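Long-range contacts in putative branched chain amino acid ABC transporter, periplasmic amino acid-binding protein (Brucella ovis, PDB 4XFK), which probably binds leucine, isoleucine, valine, threonine and alanine in the periplasm and delivers them to an ABC transporter as part of an amino-acid transport system: residues 25-30 against 293-298; 17-22 against 84-89; 156-161 against 210-215. The protein carries 1 engineered substitution. All blocks are in the same frame, centred on the assembly; numbering follows the deposited sequence.

Contact 1. Residues 25-30 against 293-298; sequences ASTGLL and SYVEPA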
loop_
_atom_site.group_PDB
_atom_site.type_symbol
_atom_site.label_atom_id
_atom_site.label_comp_id
_atom_site.label_asym_id
_atom_site.label_seq_id
_atom_site.Cartn_x
_atom_site.Cartn_y
_atom_site.Cartn_z
ATOM N N ALA A 25 12.830 1.738 -10.053
ATOM C CA ALA A 25 12.833 2.105 -8.634
ATOM C C ALA A 25 11.837 3.187 -8.238
ATOM O O ALA A 25 11.849 3.620 -7.100
ATOM C CB ALA A 25 14.257 2.515 -8.194
ATOM N N SER A 26 10.954 3.628 -9.131
ATOM C CA SER A 26 10.107 4.766 -8.781
ATOM C C SER A 26 9.250 4.503 -7.537
ATOM O O SER A 26 9.123 5.374 -6.669
ATOM C CB SER A 26 9.257 5.245 -9.964
ATOM O OG SER A 26 8.361 4.246 -10.410
ATOM N N THR A 27 8.682 3.306 -7.421
ATOM C CA THR A 27 7.874 3.004 -6.250
ATOM C C THR A 27 8.741 2.804 -5.006
ATOM O O THR A 27 8.440 3.351 -3.940
ATOM C CB THR A 27 6.954 1.797 -6.508
ATOM O OG1 THR A 27 6.036 2.139 -7.552
ATOM C CG2 THR A 27 6.150 1.433 -5.267
ATOM N N GLY A 28 9.832 2.049 -5.144
ATOM C CA GLY A 28 10.739 1.823 -4.028
ATOM C C GLY A 28 11.285 3.119 -3.457
ATOM O O GLY A 28 11.438 3.256 -2.239
ATOM N N LEU A 29 11.547 4.096 -4.323
ATOM C CA LEU A 29 12.060 5.385 -3.852
ATOM C C LEU A 29 11.017 6.188 -3.076
ATOM O O LEU A 29 11.367 7.006 -2.221
ATOM C CB LEU A 29 12.628 6.200 -5.016
ATOM C CG LEU A 29 13.948 5.655 -5.558
ATOM C CD1 LEU A 29 14.277 6.310 -6.892
ATOM C CD2 LEU A 29 15.078 5.882 -4.561
ATOM N N LEU A 30 9.735 5.972 -3.368
ATOM C CA LEU A 30 8.677 6.618 -2.594
ATOM C C LEU A 30 8.534 5.934 -1.229
ATOM O O LEU A 30 8.287 6.611 -0.227
ATOM C CB LEU A 30 7.354 6.659 -3.370
ATOM C CG LEU A 30 7.413 7.516 -4.646
ATOM C CD1 LEU A 30 6.108 7.381 -5.432
ATOM C CD2 LEU A 30 7.729 8.992 -4.326
ATOM N N SER A 293 1.453 10.864 -1.874
ATOM C CA SER A 293 0.384 10.170 -2.584
ATOM C C SER A 293 0.776 8.711 -2.748
ATOM O O SER A 293 1.865 8.306 -2.338
ATOM C CB SER A 293 0.144 10.793 -3.959
ATOM O OG SER A 293 1.246 10.545 -4.812
ATOM N N TYR A 294 -0.131 7.925 -3.328
ATOM C CA TYR A 294 0.190 6.578 -3.771
ATOM C C TYR A 294 0.669 5.764 -2.546
ATOM O O TYR A 294 -0.056 5.711 -1.548
ATOM C CB TYR A 294 1.178 6.692 -4.943
ATOM C CG TYR A 294 1.731 5.417 -5.566
ATOM C CD1 TYR A 294 0.933 4.301 -5.805
ATOM C CD2 TYR A 294 3.076 5.348 -5.926
ATOM C CE1 TYR A 294 1.472 3.154 -6.384
ATOM C CE2 TYR A 294 3.620 4.218 -6.499
ATOM C CZ TYR A 294 2.811 3.124 -6.715
ATOM O OH TYR A 294 3.327 1.979 -7.281
ATOM N N VAL A 295 1.864 5.174 -2.579
ATOM C CA VAL A 295 2.321 4.285 -1.501
ATOM C C VAL A 295 2.708 5.010 -0.206
ATOM O O VAL A 295 2.877 4.378 0.845
ATOM C CB VAL A 295 3.514 3.414 -1.960
ATOM C CG1 VAL A 295 3.071 2.492 -3.109
ATOM C CG2 VAL A 295 4.690 4.287 -2.383
ATOM N N GLU A 296 2.863 6.331 -0.270
ATOM C CA GLU A 296 3.461 7.061 0.849
ATOM C C GLU A 296 2.601 7.153 2.118
ATOM O O GLU A 296 3.119 6.915 3.204
ATOM C CB GLU A 296 3.969 8.436 0.399
ATOM C CG GLU A 296 5.013 8.323 -0.697
ATOM C CD GLU A 296 5.434 9.671 -1.243
ATOM O OE1 GLU A 296 4.571 10.402 -1.784
ATOM O OE2 GLU A 296 6.636 10.001 -1.133
ATOM N N PRO A 297 1.304 7.501 1.995
ATOM C CA PRO A 297 0.504 7.613 3.224
ATOM C C PRO A 297 0.458 6.338 4.087
ATOM O O PRO A 297 0.636 6.455 5.306
ATOM C CB PRO A 297 -0.876 8.011 2.690
ATOM C CG PRO A 297 -0.545 8.802 1.442
ATOM C CD PRO A 297 0.554 7.986 0.819
ATOM N N ALA A 298 0.257 5.158 3.502
ATOM C CA ALA A 298 0.231 3.933 4.315
ATOM C C ALA A 298 1.564 3.727 5.031
ATOM O O ALA A 298 1.603 3.310 6.194
ATOM C CB ALA A 298 -0.103 2.714 3.478
#
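Thr27 carries OG1 anti to its carbonyl carbon (chi1 -63°), while across the contact the Tyr294 ring leaves its backbone with CG anti to N (chi1 177°). The two side chains cross at about a right angle, and Thr27 OG1 hydrogen-bonds Tyr294 OH over 2.7 Å, approaching at the ring edge and in its plane. Leu30 meets the same ring at its edge, farther back, with CD1 3.7 Å from Tyr294 CD2. One face of the ring is packed from within its own segment, where Val295 CG1 sits 3.6 Å above the centre. The other Val295 branch extends the apolar patch, its CG2 lying 3.7 Å from Leu30 CB. This is a worked case of a tight turn presenting consecutive side chains to one helix: a type II' turn from Ser293 to Glu296, closed by Glu296 N donating to Ser293 O, directs Tyr294 and Val295 toward 25-30. Glu296 adds its extended chain, and OE2 comes within 3.5 Å of Leu30 CD2. The hydrogen bonds of that oxygen go to His290 and Tyr284, and its approach to Leu30 is only packing, while OE1 uses its anti lone pair to accept from Ser293 N. The contact therefore seats the first turn of helix 26-44 against the residues leading into helix 296-312. Val295 also touches Tyr31, a ligand of the nearby sodium ion, and Trp221 and Gln248, from loops following strands 215-218 and 240-243, lie against Tyr294.

Contact 2. Residues 17-22 against 84-89; sequences VETLSG and QGSSSA. With NA (sodium ion), chain D; ACT (acetate ion), chain B.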
loop_
_atom_site.group_PDB
_atom_site.type_symbol
_atom_site.label_atom_id
_atom_site.label_comp_id
_atom_site.label_asym_id
_atom_site.label_seq_id
_atom_site.Cartn_x
_atom_site.Cartn_y
_atom_site.Cartn_z
ATOM N N VAL A 17 14.339 -3.002 2.737
ATOM C CA VAL A 17 14.718 -3.856 1.621
ATOM C C VAL A 17 13.796 -3.519 0.460
ATOM O O VAL A 17 12.631 -3.911 0.439
ATOM C CB VAL A 17 14.599 -5.345 1.990
ATOM C CG1 VAL A 17 14.957 -6.231 0.799
ATOM C CG2 VAL A 17 15.478 -5.669 3.199
ATOM N N GLU A 18 14.322 -2.771 -0.499
ATOM C CA GLU A 18 13.503 -2.179 -1.551
ATOM C C GLU A 18 14.288 -2.011 -2.832
ATOM O O GLU A 18 15.511 -2.095 -2.833
ATOM C CB GLU A 18 12.956 -0.809 -1.124
ATOM C CG GLU A 18 11.592 -0.870 -0.470
ATOM C CD GLU A 18 10.539 -1.445 -1.400
ATOM O OE1 GLU A 18 10.763 -1.436 -2.633
ATOM O OE2 GLU A 18 9.493 -1.906 -0.905
ATOM N N THR A 19 13.582 -1.763 -3.930
ATOM C CA THR A 19 14.233 -1.353 -5.166
ATOM C C THR A 19 14.603 0.116 -5.037
ATOM O O THR A 19 13.728 0.975 -5.045
ATOM C CB THR A 19 13.298 -1.538 -6.368
ATOM O OG1 THR A 19 12.731 -2.856 -6.324
ATOM C CG2 THR A 19 14.065 -1.335 -7.675
ATOM N N LEU A 20 15.898 0.399 -4.910
ATOM C CA LEU A 20 16.332 1.733 -4.482
ATOM C C LEU A 20 17.186 2.462 -5.516
ATOM O O LEU A 20 17.672 3.569 -5.255
ATOM C CB LEU A 20 17.057 1.663 -3.130
ATOM C CG LEU A 20 16.146 1.241 -1.970
ATOM C CD1 LEU A 20 16.967 0.976 -0.714
ATOM C CD2 LEU A 20 15.055 2.273 -1.721
ATOM N N SER A 21 17.368 1.860 -6.690
ATOM C CA SER A 21 18.098 2.534 -7.757
ATOM C C SER A 21 17.643 2.009 -9.103
ATOM O O SER A 21 17.083 0.917 -9.199
ATOM C CB SER A 21 19.617 2.347 -7.617
ATOM O OG SER A 21 20.005 0.993 -7.824
ATOM N N GLY A 22 17.873 2.796 -10.145
ATOM C CA GLY A 22 17.647 2.325 -11.498
ATOM C C GLY A 22 16.235 2.539 -12.013
ATOM O O GLY A 22 15.384 3.105 -11.326
ATOM N N GLN A 84 9.416 -3.322 4.004
ATOM C CA GLN A 84 9.312 -3.446 2.554
ATOM C C GLN A 84 7.851 -3.242 2.176
ATOM O O GLN A 84 6.961 -3.448 3.010
ATOM C CB GLN A 84 9.810 -4.826 2.101
ATOM C CG GLN A 84 9.741 -5.084 0.590
ATOM C CD GLN A 84 8.413 -5.689 0.151
ATOM O OE1 GLN A 84 7.575 -6.043 0.980
ATOM N NE2 GLN A 84 8.219 -5.805 -1.163
ATOM N N GLY A 85 7.586 -2.829 0.935
ATOM C CA GLY A 85 6.208 -2.722 0.484
ATOM C C GLY A 85 5.919 -2.666 -1.008
ATOM O O GLY A 85 4.748 -2.665 -1.389
ATOM N N SER A 86 6.936 -2.624 -1.871
ATOM C CA SER A 86 6.640 -2.341 -3.281
ATOM C C SER A 86 6.164 -3.521 -4.124
ATOM O O SER A 86 5.650 -3.306 -5.213
ATOM C CB SER A 86 7.830 -1.668 -3.977
ATOM O OG SER A 86 8.942 -2.544 -4.026
ATOM N N SER A 87 6.330 -4.750 -3.653
ATOM C CA SER A 87 5.911 -5.922 -4.433
ATOM C C SER A 87 5.433 -7.046 -3.543
ATOM O O SER A 87 6.152 -7.460 -2.639
ATOM C CB SER A 87 7.065 -6.451 -5.287
ATOM O OG SER A 87 6.775 -7.760 -5.755
ATOM N N SER A 88 4.245 -7.571 -3.815
ATOM C CA SER A 88 3.765 -8.740 -3.088
ATOM C C SER A 88 4.529 -10.009 -3.429
ATOM O O SER A 88 4.539 -10.952 -2.649
ATOM C CB SER A 88 2.266 -8.955 -3.314
ATOM O OG SER A 88 1.518 -7.968 -2.627
ATOM N N ALA A 89 5.148 -10.049 -4.602
ATOM C CA ALA A 89 5.973 -11.203 -4.949
ATOM C C ALA A 89 7.184 -11.244 -4.020
ATOM O O ALA A 89 7.531 -12.282 -3.452
ATOM C CB ALA A 89 6.400 -11.132 -6.405
HETATM NA NA NA D . 3.052 -1.442 -2.359
HETATM C C ACT B . 1.701 -5.289 -4.761
HETATM O O ACT B . 2.394 -6.130 -5.379
HETATM O OXT ACT B . 1.488 -5.522 -3.549
HETATM C CH3 ACT B . 1.168 -4.072 -5.450
HETATM O O HOH W 1 9.959 -2.432 -6.595
HETATM O O HOH W 2 3.798 -1.328 -4.448
HETATM O O HOH W 3 1.046 -0.591 -2.982
#
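The loops that follow adjacent parallel strands 13-18 and 81-84 meet here, at the C-terminal edge of a Rossmann-like sheet where periplasmic binding proteins form their ligand cleft. Glu18 reaches across to Gly85 and Ser86 with both carboxylate oxygens. OE2 takes two backbone donors: Gly85 N at 2.8 Å, nearly along the C-O axis and close to straight at 169°, and Ser86 N on the syn lone pair. OE1 receives the Ser86 hydroxyl through a short bond, OG to OE1 2.5 Å, also on the syn side, and Thr19 N from its own segment on the anti side. Ser86 OG gets there from the position between the backbone N and the carbonyl carbon (chi1 65°). Water 1 links Ser86 OG to Thr19 OG1. The carbonyl oxygen of Gly85 binds a sodium ion at 2.3 Å, completed by Tyr31, Gly116 and two waters. Ser88 holds an acetate, probably from the crystallisation liquor, with N 2.8 Å from acetate O and OG 2.6 Å from OXT; Tyr166 OH and Glu118 N also bond it. It may mark the place of an amino-acid ligand's carboxylate. Four donors on one buried carboxylate suggest that Glu18 is ionised. The peptide joining Gly85 to Ser86, with its oxygen on a cation and its N-H on that carboxylate, is probably strongly polarised.

Contact 3. Residues 156-161 against 210-215; sequences GERAYS and AANVDT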
loop_
_atom_site.group_PDB
_atom_site.type_symbol
_atom_site.label_atom_id
_atom_site.label_comp_id
_atom_site.label_asym_id
_atom_site.label_seq_id
_atom_site.Cartn_x
_atom_site.Cartn_y
_atom_site.Cartn_z
ATOM N N GLY A 156 -21.547 2.273 -13.318
ATOM C CA GLY A 156 -22.433 1.680 -14.305
ATOM C C GLY A 156 -22.558 0.176 -14.141
ATOM O O GLY A 156 -21.875 -0.426 -13.311
ATOM N N GLU A 157 -23.424 -0.442 -14.937
ATOM C CA GLU A 157 -23.715 -1.862 -14.776
ATOM C C GLU A 157 -22.690 -2.786 -15.410
ATOM O O GLU A 157 -22.687 -3.981 -15.128
ATOM C CB GLU A 157 -25.087 -2.211 -15.356
ATOM C CG GLU A 157 -26.248 -1.435 -14.763
ATOM C CD GLU A 157 -26.550 -0.166 -15.530
ATOM O OE1 GLU A 157 -25.657 0.318 -16.258
ATOM O OE2 GLU A 157 -27.687 0.340 -15.414
ATOM N N ARG A 158 -21.836 -2.245 -16.276
ATOM C CA ARG A 158 -20.904 -3.078 -17.024
ATOM C C ARG A 158 -19.460 -2.729 -16.695
ATOM O O ARG A 158 -19.076 -1.556 -16.703
ATOM C CB ARG A 158 -21.150 -2.942 -18.525
ATOM C CG ARG A 158 -22.471 -3.557 -18.985
ATOM C CD ARG A 158 -22.755 -3.280 -20.453
ATOM N NE ARG A 158 -21.837 -3.955 -21.370
ATOM C CZ ARG A 158 -21.990 -5.203 -21.801
ATOM N NH1 ARG A 158 -23.018 -5.931 -21.386
ATOM N NH2 ARG A 158 -21.108 -5.728 -22.643
ATOM N N ALA A 159 -18.660 -3.749 -16.414
ATOM C CA ALA A 159 -17.284 -3.523 -16.000
ATOM C C ALA A 159 -16.314 -4.469 -16.691
ATOM O O ALA A 159 -16.681 -5.571 -17.108
ATOM C CB ALA A 159 -17.156 -3.653 -14.493
ATOM N N TYR A 160 -15.072 -4.011 -16.808
ATOM C CA TYR A 160 -13.963 -4.824 -17.285
ATOM C C TYR A 160 -12.967 -4.941 -16.132
ATOM O O TYR A 160 -12.872 -4.033 -15.304
ATOM C CB TYR A 160 -13.301 -4.141 -18.490
ATOM C CG TYR A 160 -12.405 -5.034 -19.322
ATOM C CD1 TYR A 160 -11.108 -5.319 -18.927
ATOM C CD2 TYR A 160 -12.857 -5.574 -20.516
ATOM C CE1 TYR A 160 -10.289 -6.138 -19.691
ATOM C CE2 TYR A 160 -12.052 -6.386 -21.281
ATOM C CZ TYR A 160 -10.770 -6.666 -20.867
ATOM O OH TYR A 160 -9.986 -7.480 -21.649
ATOM N N SER A 161 -12.231 -6.047 -16.074
ATOM C CA SER A 161 -11.146 -6.214 -15.105
ATOM C C SER A 161 -9.844 -6.469 -15.853
ATOM O O SER A 161 -9.765 -7.404 -16.639
ATOM C CB SER A 161 -11.452 -7.390 -14.173
ATOM O OG SER A 161 -10.350 -7.694 -13.333
ATOM N N ALA A 210 -14.339 -3.101 -26.902
ATOM C CA ALA A 210 -15.261 -4.113 -27.422
ATOM C C ALA A 210 -16.266 -4.563 -26.380
ATOM O O ALA A 210 -17.351 -5.043 -26.711
ATOM C CB ALA A 210 -14.483 -5.312 -27.920
ATOM N N ALA A 211 -15.890 -4.428 -25.113
ATOM C CA ALA A 211 -16.714 -4.928 -24.020
ATOM C C ALA A 211 -17.824 -3.957 -23.639
ATOM O O ALA A 211 -18.728 -4.315 -22.883
ATOM C CB ALA A 211 -15.852 -5.264 -22.815
ATOM N N ASN A 212 -17.741 -2.730 -24.151
ATOM C CA ASN A 212 -18.766 -1.715 -23.916
ATOM C C ASN A 212 -19.044 -1.518 -22.427
ATOM O O ASN A 212 -20.158 -1.749 -21.952
ATOM C CB ASN A 212 -20.048 -2.075 -24.676
ATOM C CG ASN A 212 -21.122 -1.018 -24.551
ATOM O OD1 ASN A 212 -20.829 0.170 -24.406
ATOM N ND2 ASN A 212 -22.378 -1.446 -24.584
ATOM N N VAL A 213 -18.019 -1.105 -21.692
ATOM C CA VAL A 213 -18.119 -1.014 -20.245
ATOM C C VAL A 213 -18.104 0.421 -19.731
ATOM O O VAL A 213 -17.648 1.343 -20.403
ATOM C CB VAL A 213 -16.989 -1.814 -19.561
ATOM C CG1 VAL A 213 -17.098 -3.298 -19.912
ATOM C CG2 VAL A 213 -15.615 -1.264 -19.945
ATOM N N ASP A 214 -18.602 0.592 -18.515
ATOM C CA ASP A 214 -18.604 1.890 -17.862
ATOM C C ASP A 214 -17.368 2.076 -16.986
ATOM O O ASP A 214 -16.868 3.195 -16.815
ATOM C CB ASP A 214 -19.879 2.015 -17.031
ATOM C CG ASP A 214 -21.116 1.633 -17.825
ATOM O OD1 ASP A 214 -21.390 2.333 -18.817
ATOM O OD2 ASP A 214 -21.793 0.634 -17.483
ATOM N N THR A 215 -16.870 0.970 -16.446
ATOM C CA THR A 215 -15.791 1.004 -15.466
ATOM C C THR A 215 -14.763 -0.048 -15.822
ATOM O O THR A 215 -15.113 -1.163 -16.209
ATOM C CB THR A 215 -16.331 0.686 -14.065
ATOM O OG1 THR A 215 -17.428 1.558 -13.774
ATOM C CG2 THR A 215 -15.249 0.858 -13.004
HETATM O O HOH W 4 -19.225 -0.657 -13.933
HETATM O O HOH W 5 -19.010 3.532 -14.059
#
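Arg158 O is gripped from several directions. Asp214 N donates to it over 2.8 Å from above the carbonyl plane, Thr215 N adds a weak bond, and water 4 donates a further one while also bridging to Gly156 O and Thr215 OG1. The Arg158 N-H is used as well: Asp214 returns a side-chain bond, OD2 accepting from Arg158 N at 3.1 Å on its anti side. One residue thus has its backbone donor and acceptor both met by Asp214, an instructive case of a strand start defined by side chain and main chain together. The same carboxylate passes close to Gly156 CA, and its OD2 lies 4.1 Å from Glu157 OE1, a like-charge approach at the exposed surface, which solvent probably screens and which may raise one pKa slightly. The Arg158 side chain turns at its third torsion (chi3 68°), which places NE to donate to Asn212 O over 2.8 Å. NH2 donates to Ala211 O over the same length. Both carbonyls meet the guanidinium at its edge, near its plane. They follow helix 202-210, with Asn212 leaving helical geometry at positive phi, so the positive charge probably complements the negative end of the helix dipole. Along the same edge of the strand, Tyr160 N donates to Thr215 O, nearly in line with the carbonyl, and Ala159 CA approaches that oxygen in a C-H...O contact. Tyr160 rests its ring edge on Ala211, CD2 to CB 3.8 Å, and sends OH to Thr191. The bridge of Ala159 with Thr215 is the start of parallel pairing between strands 158-164 and 215-218, and it completes a beta-alpha-beta crossover from strand 186-193 through helix 202-210, characteristic of the Rossmann-like lobes of periplasmic binding proteins.

Contacts 1 and 2 form one neighbourhood, their centres 10 Å apart and their atoms touching, with Thr27 CG2 3.8 Å from Ser86 CB. Strand 13-18 is followed, after a short loop, by helix 26-44, and the segments alternate along the chain: 17-22, 25-30, 84-89, then 293-298. Together they flank the sodium site at the C-terminal edge of the parallel sheet that contains strands 13-18 and 81-84. Contact 3 belongs to the other, mixed sheet, its nearest atoms about 17 Å from contact 1 and about 16 Å from contact 2. In sequence it follows contact 2 and is nested inside the span closed by contact 1, as expected when the chain builds a second lobe and returns to the first.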